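Regulator of polyketide synthase expression (Bifidobacterium adolescentis, PDB 3ONQ) is of unproven function but probably acts as a transcriptional regulator of the PucR type, its C-terminal helix-turn-helix domain being suited to binding DNA. Local coordinates at residues 86-91 / 95-100; 228-233 / 239-244. All coordinates share one frame; numbering follows the deposited sequence.

Contact 1: 86-91 / 95-100; sequences VVIGTY and LLALAC
Val-87 and Leu-98 grip each other through both of their backbone N-H groups, and two residues further along, Gly-89 and Leu-96 do the same, so four hydrogen bonds tie strand 86-91 to strand 94-100. The bond from Leu-98 N to Val-87 O is short and practically straight (2.7 Å, 178°), whereas its return, Val-87 N to Leu-98 O, is more bent at 144°. In the non-hydrogen-bonded positions alpha carbons add weaker C-H...O contacts, such as Val-86 CA to Leu-98 O at 3.2 Å.

On one face Ala-97 CB sits between two branched neighbours, with Val-86 CG2 at 4.0 Å and Ile-88 CG1 at 4.1 Å. Ile-88 sends CG1 opposite its own carbonyl carbon (chi1 -58°), which leaves CG2 to meet the forked end of Leu-95, 3.9 Å from CD2. Helix 67-80 covers this face, Ile-74 lying against Leu-95. The other face, bearing Val-87, Leu-96 and Leu-98, packs on Phe-29 and Trp-50. Outward, the Ile-88 N-H is taken by Glu-25, and Leu-95, Ala-97 and Ala-99 bond to strand 55-61. This is an antiparallel beta hairpin whose first strand, 86-91, is the outermost on its side of the mixed sheet within this chain, in an alpha-beta-alpha sandwich.

Contact 2: 228-233 / 239-244; sequences YRLKRA and WDATDP. With SO4 (sulfate ion), chain S.
Leu-230 of helix 223-237 leans on Ala-241 and Thr-242 of the loop that leads into helix 244-261, a helix-to-helix connection within the PucR-type helix-turn-helix domain. The direct contact is apolar and small. With CG opposite the carbonyl carbon (chi1 -57°), Leu-230 projects toward the loop and divides its methyls: CD2 comes 4.2 Å from Ala-241 CB, while CD1 meets Thr-242 CG2 at 4.0 Å. Phe-205 of helix 198-207 touches both Leu-230 and Ala-241, placing this small apolar cluster between three elements of the domain.

No hydrogen bond joins the two segments directly; a water takes that part. It donates to Leu-230 O and to Trp-239 O and accepts from Ala-241 N at 2.8 Å, so three backbone polar atoms are satisfied at one point.

Within the loop, residues Asp-240 to Asp-243 form a type I beta turn, closed by Asp-243 N on Asp-240 O. The same Asp-240 makes an Asx turn, its OD1 accepting from Thr-242 N at 2.9 Å and also from Thr-242 OG1, both from one face of the carboxylate plane. Asp-243 then serves as the N-cap of the following helix, its OD1 accepting from Asp-246 N.

Charged hydrogen bonds lie on another side of helix 223-237, where a sulfate, probably from the crystallisation liquor, is bound. Arg-229, its chain stretched out straight, presents the edge of its guanidinium, with NE to sulfate O4 at 2.8 Å and NH2 to sulfate O3 at 2.7 Å. Arg-232, poorly ordered, adds a weak bond from NH2 to the same O4, 3.5 Å long.

The two contacts belong to separate parts of the chain and follow one another in sequence. Their centres are 37 Å apart, the nearest atoms remain about 20 Å apart, and they lie on opposite sides of the chain's centre. Contact 1 sits in the mixed sheet, contact 2 in the helix-turn-helix domain, and each joins elements that are close neighbours along the chain. The sulfate belongs to contact 2 alone. Its site on the helix-turn-helix domain could resemble a place for a DNA phosphate, although nothing here establishes that role.

Contact 1: 86-91 / 95-100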
ATOM      1  N   VAL B  86     -21.975 -14.301  -4.670  1.00 30.88           N
ATOM      2  CA  VAL B  86     -21.337 -14.841  -3.487  1.00 31.95           C
ATOM      3  C   VAL B  86     -20.182 -15.758  -3.914  1.00 37.62           C
ATOM      4  O   VAL B  86     -20.376 -16.726  -4.653  1.00 40.67           O
ATOM      5  CB  VAL B  86     -22.353 -15.535  -2.542  1.00 32.63           C
ATOM      6  CG1 VAL B  86     -23.060 -16.655  -3.249  1.00 34.67           C
ATOM      7  CG2 VAL B  86     -21.660 -16.039  -1.271  1.00 36.46           C
ATOM      8  N   VAL B  87     -18.972 -15.406  -3.487  1.00 31.97           N
ATOM      9  CA  VAL B  87     -17.786 -16.220  -3.749  1.00 26.32           C
ATOM     10  C   VAL B  87     -17.609 -17.216  -2.625  1.00 31.66           C
ATOM     11  O   VAL B  87     -17.488 -16.831  -1.454  1.00 27.57           O
ATOM     12  CB  VAL B  87     -16.527 -15.352  -3.856  1.00 27.37           C
ATOM     13  CG1 VAL B  87     -15.267 -16.228  -3.883  1.00 24.07           C
ATOM     14  CG2 VAL B  87     -16.613 -14.470  -5.109  1.00 28.43           C
ATOM     15  N   ILE B  88     -17.600 -18.497  -2.981  1.00 29.45           N
ATOM     16  CA  ILE B  88     -17.533 -19.567  -1.992  1.00 27.86           C
ATOM     17  C   ILE B  88     -16.288 -20.398  -2.212  1.00 34.68           C
ATOM     18  O   ILE B  88     -15.933 -20.697  -3.350  1.00 29.14           O
ATOM     19  CB  ILE B  88     -18.773 -20.471  -2.080  1.00 29.94           C
ATOM     20  CG1 ILE B  88     -20.038 -19.635  -1.870  1.00 27.17           C
ATOM     21  CG2 ILE B  88     -18.686 -21.627  -1.073  1.00 25.50           C
ATOM     22  CD1 ILE B  88     -21.311 -20.448  -1.796  1.00 31.57           C
ATOM     23  N   GLY B  89     -15.616 -20.761  -1.126  1.00 32.34           N
ATOM     24  CA  GLY B  89     -14.416 -21.579  -1.221  1.00 33.73           C
ATOM     25  C   GLY B  89     -14.175 -22.359   0.056  1.00 34.11           C
ATOM     26  O   GLY B  89     -14.782 -22.086   1.087  1.00 33.72           O
ATOM     27  N   THR B  90     -13.287 -23.337  -0.001  1.00 31.93           N
ATOM     28  CA  THR B  90     -13.019 -24.146   1.175  1.00 39.01           C
ATOM     29  C   THR B  90     -11.607 -23.924   1.662  1.00 38.47           C
ATOM     30  O   THR B  90     -10.708 -23.578   0.889  1.00 37.14           O
ATOM     31  CB  THR B  90     -13.224 -25.639   0.908  1.00 41.63           C
ATOM     32  OG1 THR B  90     -12.306 -26.060  -0.102  1.00 43.56           O
ATOM     33  CG2 THR B  90     -14.642 -25.897   0.435  1.00 41.30           C
ATOM     34  N   TYR B  91     -11.418 -24.107   2.960  1.00 35.09           N
ATOM     35  CA  TYR B  91     -10.105 -23.951   3.545  1.00 32.43           C
ATOM     36  C   TYR B  91      -9.980 -24.923   4.699  1.00 37.19           C
ATOM     37  O   TYR B  91     -10.572 -24.725   5.758  1.00 34.20           O
ATOM     38  CB  TYR B  91      -9.907 -22.512   3.996  1.00 30.91           C
ATOM     39  CG  TYR B  91      -8.578 -22.279   4.636  1.00 32.82           C
ATOM     40  CD1 TYR B  91      -7.451 -22.043   3.866  1.00 34.59           C
ATOM     41  CD2 TYR B  91      -8.443 -22.323   6.018  1.00 35.27           C
ATOM     42  CE1 TYR B  91      -6.217 -21.838   4.461  1.00 33.66           C
ATOM     43  CE2 TYR B  91      -7.230 -22.114   6.616  1.00 38.54           C
ATOM     44  CZ  TYR B  91      -6.120 -21.874   5.838  1.00 36.02           C
ATOM     45  OH  TYR B  91      -4.907 -21.668   6.451  1.00 45.16           O
ATOM     46  N   LEU B  95     -15.768 -24.015   5.218  1.00 29.80           N
ATOM     47  CA  LEU B  95     -16.309 -23.376   4.023  1.00 28.62           C
ATOM     48  C   LEU B  95     -16.440 -21.888   4.323  1.00 29.55           C
ATOM     49  O   LEU B  95     -17.010 -21.511   5.346  1.00 29.36           O
ATOM     50  CB  LEU B  95     -17.675 -23.967   3.660  1.00 26.75           C
ATOM     51  CG  LEU B  95     -18.363 -23.423   2.404  1.00 33.55           C
ATOM     52  CD1 LEU B  95     -19.177 -24.500   1.734  1.00 37.92           C
ATOM     53  CD2 LEU B  95     -19.248 -22.204   2.726  1.00 34.62           C
ATOM     54  N   LEU B  96     -15.889 -21.048   3.451  1.00 23.96           N
ATOM     55  CA  LEU B  96     -15.999 -19.598   3.605  1.00 24.83           C
ATOM     56  C   LEU B  96     -16.793 -19.040   2.439  1.00 26.70           C
ATOM     57  O   LEU B  96     -16.603 -19.458   1.300  1.00 25.64           O
ATOM     58  CB  LEU B  96     -14.622 -18.924   3.650  1.00 26.76           C
ATOM     59  CG  LEU B  96     -13.841 -18.906   4.966  1.00 30.30           C
ATOM     60  CD1 LEU B  96     -13.725 -20.285   5.548  1.00 26.83           C
ATOM     61  CD2 LEU B  96     -12.457 -18.286   4.763  1.00 33.94           C
ATOM     62  N   ALA B  97     -17.682 -18.099   2.736  1.00 20.78           N
ATOM     63  CA  ALA B  97     -18.510 -17.469   1.725  1.00 25.76           C
ATOM     64  C   ALA B  97     -18.405 -15.963   1.861  1.00 27.72           C
ATOM     65  O   ALA B  97     -18.635 -15.407   2.942  1.00 25.91           O
ATOM     66  CB  ALA B  97     -19.963 -17.904   1.877  1.00 22.90           C
ATOM     67  N   LEU B  98     -18.072 -15.313   0.752  1.00 23.67           N
ATOM     68  CA  LEU B  98     -17.998 -13.871   0.676  1.00 26.19           C
ATOM     69  C   LEU B  98     -19.214 -13.385  -0.101  1.00 29.82           C
ATOM     70  O   LEU B  98     -19.328 -13.637  -1.300  1.00 26.84           O
ATOM     71  CB  LEU B  98     -16.733 -13.462  -0.064  1.00 23.38           C
ATOM     72  CG  LEU B  98     -16.563 -11.960  -0.295  1.00 29.50           C
ATOM     73  CD1 LEU B  98     -16.102 -11.281   0.990  1.00 23.69           C
ATOM     74  CD2 LEU B  98     -15.573 -11.721  -1.421  1.00 34.17           C
ATOM     75  N   ALA B  99     -20.123 -12.690   0.576  1.00 22.64           N
ATOM     76  CA  ALA B  99     -21.341 -12.210  -0.077  1.00 25.70           C
ATOM     77  C   ALA B  99     -21.236 -10.742  -0.461  1.00 30.25           C
ATOM     78  O   ALA B  99     -20.692  -9.918   0.282  1.00 30.27           O
ATOM     79  CB  ALA B  99     -22.559 -12.433   0.821  1.00 25.64           C
ATOM     80  N   CYS B 100     -21.767 -10.410  -1.626  1.00 24.27           N
ATOM     81  CA  CYS B 100     -21.847  -9.015  -2.009  1.00 24.92           C
ATOM     82  C   CYS B 100     -23.036  -8.395  -1.280  1.00 28.30           C
ATOM     83  O   CYS B 100     -24.144  -8.937  -1.301  1.00 29.59           O
ATOM     84  CB  CYS B 100     -22.008  -8.862  -3.529  1.00 27.89           C
ATOM     85  SG  CYS B 100     -22.171  -7.133  -4.019  1.00 38.27           S
TER

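Contact 2: 228-233 / 239-244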
ATOM      1  N   TYR B 228     -13.932   3.905  38.359  1.00 33.70           N
ATOM      2  CA  TYR B 228     -14.448   4.840  37.377  1.00 30.33           C
ATOM      3  C   TYR B 228     -13.585   4.850  36.111  1.00 31.86           C
ATOM      4  O   TYR B 228     -14.104   4.822  34.988  1.00 35.06           O
ATOM      5  CB  TYR B 228     -14.552   6.242  38.001  1.00 38.16           C
ATOM      6  CG  TYR B 228     -15.014   7.338  37.058  1.00 53.73           C
ATOM      7  CD1 TYR B 228     -16.370   7.617  36.893  1.00 66.67           C
ATOM      8  CD2 TYR B 228     -14.096   8.109  36.351  1.00 53.46           C
ATOM      9  CE1 TYR B 228     -16.802   8.627  36.036  1.00 73.84           C
ATOM     10  CE2 TYR B 228     -14.518   9.119  35.489  1.00 64.48           C
ATOM     11  CZ  TYR B 228     -15.869   9.373  35.337  1.00 75.84           C
ATOM     12  OH  TYR B 228     -16.287  10.374  34.488  1.00 83.79           O
ATOM     13  N   ARG B 229     -12.270   4.886  36.276  1.00 27.72           N
ATOM     14  CA  ARG B 229     -11.383   4.840  35.108  1.00 31.66           C
ATOM     15  C   ARG B 229     -11.495   3.559  34.279  1.00 35.22           C
ATOM     16  O   ARG B 229     -11.477   3.619  33.046  1.00 31.66           O
ATOM     17  CB  ARG B 229      -9.929   5.084  35.505  1.00 28.38           C
ATOM     18  CG  ARG B 229      -9.703   6.486  36.053  1.00 32.02           C
ATOM     19  CD  ARG B 229      -8.365   6.575  36.741  1.00 32.59           C
ATOM     20  NE  ARG B 229      -8.133   7.896  37.311  1.00 31.23           N
ATOM     21  CZ  ARG B 229      -7.035   8.230  37.982  1.00 34.38           C
ATOM     22  NH1 ARG B 229      -6.062   7.333  38.170  1.00 25.63           N
ATOM     23  NH2 ARG B 229      -6.906   9.464  38.457  1.00 32.95           N
ATOM     24  N   LEU B 230     -11.595   2.405  34.936  1.00 31.89           N
ATOM     25  CA  LEU B 230     -11.731   1.147  34.192  1.00 28.85           C
ATOM     26  C   LEU B 230     -13.023   1.136  33.381  1.00 28.97           C
ATOM     27  O   LEU B 230     -13.056   0.654  32.253  1.00 29.96           O
ATOM     28  CB  LEU B 230     -11.693  -0.057  35.125  1.00 27.35           C
ATOM     29  CG  LEU B 230     -10.444  -0.154  35.989  1.00 28.46           C
ATOM     30  CD1 LEU B 230     -10.540  -1.363  36.899  1.00 25.04           C
ATOM     31  CD2 LEU B 230      -9.200  -0.208  35.116  1.00 29.00           C
ATOM     32  N   LYS B 231     -14.081   1.679  33.972  1.00 32.91           N
ATOM     33  CA  LYS B 231     -15.371   1.755  33.307  1.00 37.02           C
ATOM     34  C   LYS B 231     -15.252   2.634  32.059  1.00 40.58           C
ATOM     35  O   LYS B 231     -15.730   2.272  30.976  1.00 34.33           O
ATOM     36  CB  LYS B 231     -16.429   2.287  34.275  1.00 39.76           C
ATOM     37  CG  LYS B 231     -17.831   2.375  33.695  1.00 54.04           C
ATOM     38  CD  LYS B 231     -18.852   2.674  34.785  1.00 69.43           C
ATOM     39  CE  LYS B 231     -20.095   3.350  34.214  1.00 78.23           C
ATOM     40  NZ  LYS B 231     -19.784   4.689  33.627  1.00 81.97           N
ATOM     41  N   ARG B 232     -14.582   3.770  32.206  1.00 31.15           N
ATOM     42  CA  ARG B 232     -14.356   4.657  31.072  1.00 40.19           C
ATOM     43  C   ARG B 232     -13.569   3.940  29.976  1.00 41.17           C
ATOM     44  O   ARG B 232     -13.902   4.031  28.791  1.00 40.74           O
ATOM     45  CB  ARG B 232     -13.615   5.918  31.518  1.00 51.01           C
ATOM     46  CG  ARG B 232     -13.358   6.915  30.397  1.00 69.25           C
ATOM     47  CD  ARG B 232     -12.199   7.856  30.731  1.00 82.60           C
ATOM     48  NE  ARG B 232     -12.497   8.738  31.859  1.00 91.99           N
ATOM     49  CZ  ARG B 232     -11.666   8.969  32.875  1.00 93.18           C
ATOM     50  NH1 ARG B 232     -10.477   8.382  32.917  1.00 92.73           N
ATOM     51  NH2 ARG B 232     -12.025   9.791  33.852  1.00 92.29           N
ATOM     52  N   ALA B 233     -12.523   3.218  30.365  1.00 34.79           N
ATOM     53  CA  ALA B 233     -11.728   2.473  29.386  1.00 35.04           C
ATOM     54  C   ALA B 233     -12.566   1.400  28.678  1.00 32.13           C
ATOM     55  O   ALA B 233     -12.330   1.097  27.515  1.00 32.20           O
ATOM     56  CB  ALA B 233     -10.506   1.854  30.042  1.00 26.61           C
ATOM     57  N   TRP B 239     -13.510  -2.995  25.910  1.00 32.16           N
ATOM     58  CA  TRP B 239     -12.925  -4.050  26.736  1.00 31.79           C
ATOM     59  C   TRP B 239     -12.915  -3.647  28.210  1.00 29.07           C
ATOM     60  O   TRP B 239     -12.392  -2.591  28.569  1.00 27.15           O
ATOM     61  CB  TRP B 239     -11.516  -4.403  26.244  1.00 26.12           C
ATOM     62  CG  TRP B 239     -11.500  -4.823  24.793  1.00 26.87           C
ATOM     63  CD1 TRP B 239     -11.098  -4.081  23.727  1.00 24.40           C
ATOM     64  CD2 TRP B 239     -11.932  -6.083  24.269  1.00 26.33           C
ATOM     65  NE1 TRP B 239     -11.237  -4.806  22.560  1.00 30.64           N
ATOM     66  CE2 TRP B 239     -11.740  -6.043  22.871  1.00 31.72           C
ATOM     67  CE3 TRP B 239     -12.448  -7.247  24.850  1.00 28.48           C
ATOM     68  CZ2 TRP B 239     -12.066  -7.121  22.041  1.00 31.51           C
ATOM     69  CZ3 TRP B 239     -12.762  -8.324  24.020  1.00 30.73           C
ATOM     70  CH2 TRP B 239     -12.572  -8.248  22.635  1.00 29.79           C
ATOM     71  N   ASP B 240     -13.522  -4.497  29.034  1.00 29.56           N
ATOM     72  CA  ASP B 240     -13.703  -4.275  30.469  1.00 23.47           C
ATOM     73  C   ASP B 240     -12.618  -4.997  31.247  1.00 24.38           C
ATOM     74  O   ASP B 240     -12.620  -6.220  31.348  1.00 30.16           O
ATOM     75  CB  ASP B 240     -15.070  -4.819  30.880  1.00 29.31           C
ATOM     76  CG  ASP B 240     -15.382  -4.604  32.362  1.00 39.50           C
ATOM     77  OD1 ASP B 240     -14.479  -4.208  33.124  1.00 32.62           O
ATOM     78  OD2 ASP B 240     -16.542  -4.848  32.760  1.00 43.76           O
ATOM     79  N   ALA B 241     -11.688  -4.245  31.813  1.00 27.70           N
ATOM     80  CA  ALA B 241     -10.559  -4.859  32.490  1.00 25.52           C
ATOM     81  C   ALA B 241     -10.991  -5.748  33.651  1.00 29.85           C
ATOM     82  O   ALA B 241     -10.240  -6.633  34.052  1.00 28.88           O
ATOM     83  CB  ALA B 241      -9.587  -3.800  32.969  1.00 31.72           C
ATOM     84  N   THR B 242     -12.186  -5.520  34.201  1.00 27.75           N
ATOM     85  CA  THR B 242     -12.638  -6.318  35.356  1.00 25.63           C
ATOM     86  C   THR B 242     -13.092  -7.717  34.940  1.00 34.46           C
ATOM     87  O   THR B 242     -13.307  -8.589  35.786  1.00 31.04           O
ATOM     88  CB  THR B 242     -13.767  -5.615  36.182  1.00 31.25           C
ATOM     89  OG1 THR B 242     -14.980  -5.572  35.424  1.00 31.57           O
ATOM     90  CG2 THR B 242     -13.364  -4.186  36.547  1.00 31.89           C
ATOM     91  N   ASP B 243     -13.232  -7.934  33.633  1.00 33.06           N
ATOM     92  CA  ASP B 243     -13.594  -9.257  33.120  1.00 26.72           C
ATOM     93  C   ASP B 243     -12.357 -10.034  32.681  1.00 22.61           C
ATOM     94  O   ASP B 243     -11.551  -9.526  31.912  1.00 29.72           O
ATOM     95  CB  ASP B 243     -14.560  -9.130  31.946  1.00 33.51           C
ATOM     96  CG  ASP B 243     -14.915 -10.474  31.349  1.00 44.11           C
ATOM     97  OD1 ASP B 243     -14.157 -10.968  30.493  1.00 48.15           O
ATOM     98  OD2 ASP B 243     -15.949 -11.042  31.745  1.00 53.10           O
ATOM     99  N   PRO B 244     -12.212 -11.278  33.153  1.00 28.67           N
ATOM    100  CA  PRO B 244     -10.998 -12.058  32.868  1.00 29.24           C
ATOM    101  C   PRO B 244     -10.697 -12.193  31.358  1.00 29.09           C
ATOM    102  O   PRO B 244      -9.533 -12.129  30.958  1.00 24.08           O
ATOM    103  CB  PRO B 244     -11.301 -13.428  33.485  1.00 31.17           C
ATOM    104  CG  PRO B 244     -12.316 -13.149  34.535  1.00 37.60           C
ATOM    105  CD  PRO B 244     -13.152 -12.000  34.027  1.00 27.25           C
TER
HETATM  106  S   SO4 S 266      -9.940  11.102  36.969  1.00129.27           S
HETATM  107  O1  SO4 S 266     -11.085  11.740  37.611  1.00132.99           O
HETATM  108  O2  SO4 S 266      -9.698  11.711  35.661  1.00129.96           O
HETATM  109  O3  SO4 S 266      -8.766  11.289  37.817  1.00127.20           O
HETATM  110  O4  SO4 S 266     -10.222   9.680  36.793  1.00125.06           O
HETATM  111  O   HOH W   1     -11.655  -1.569  31.134  1.00 28.16           O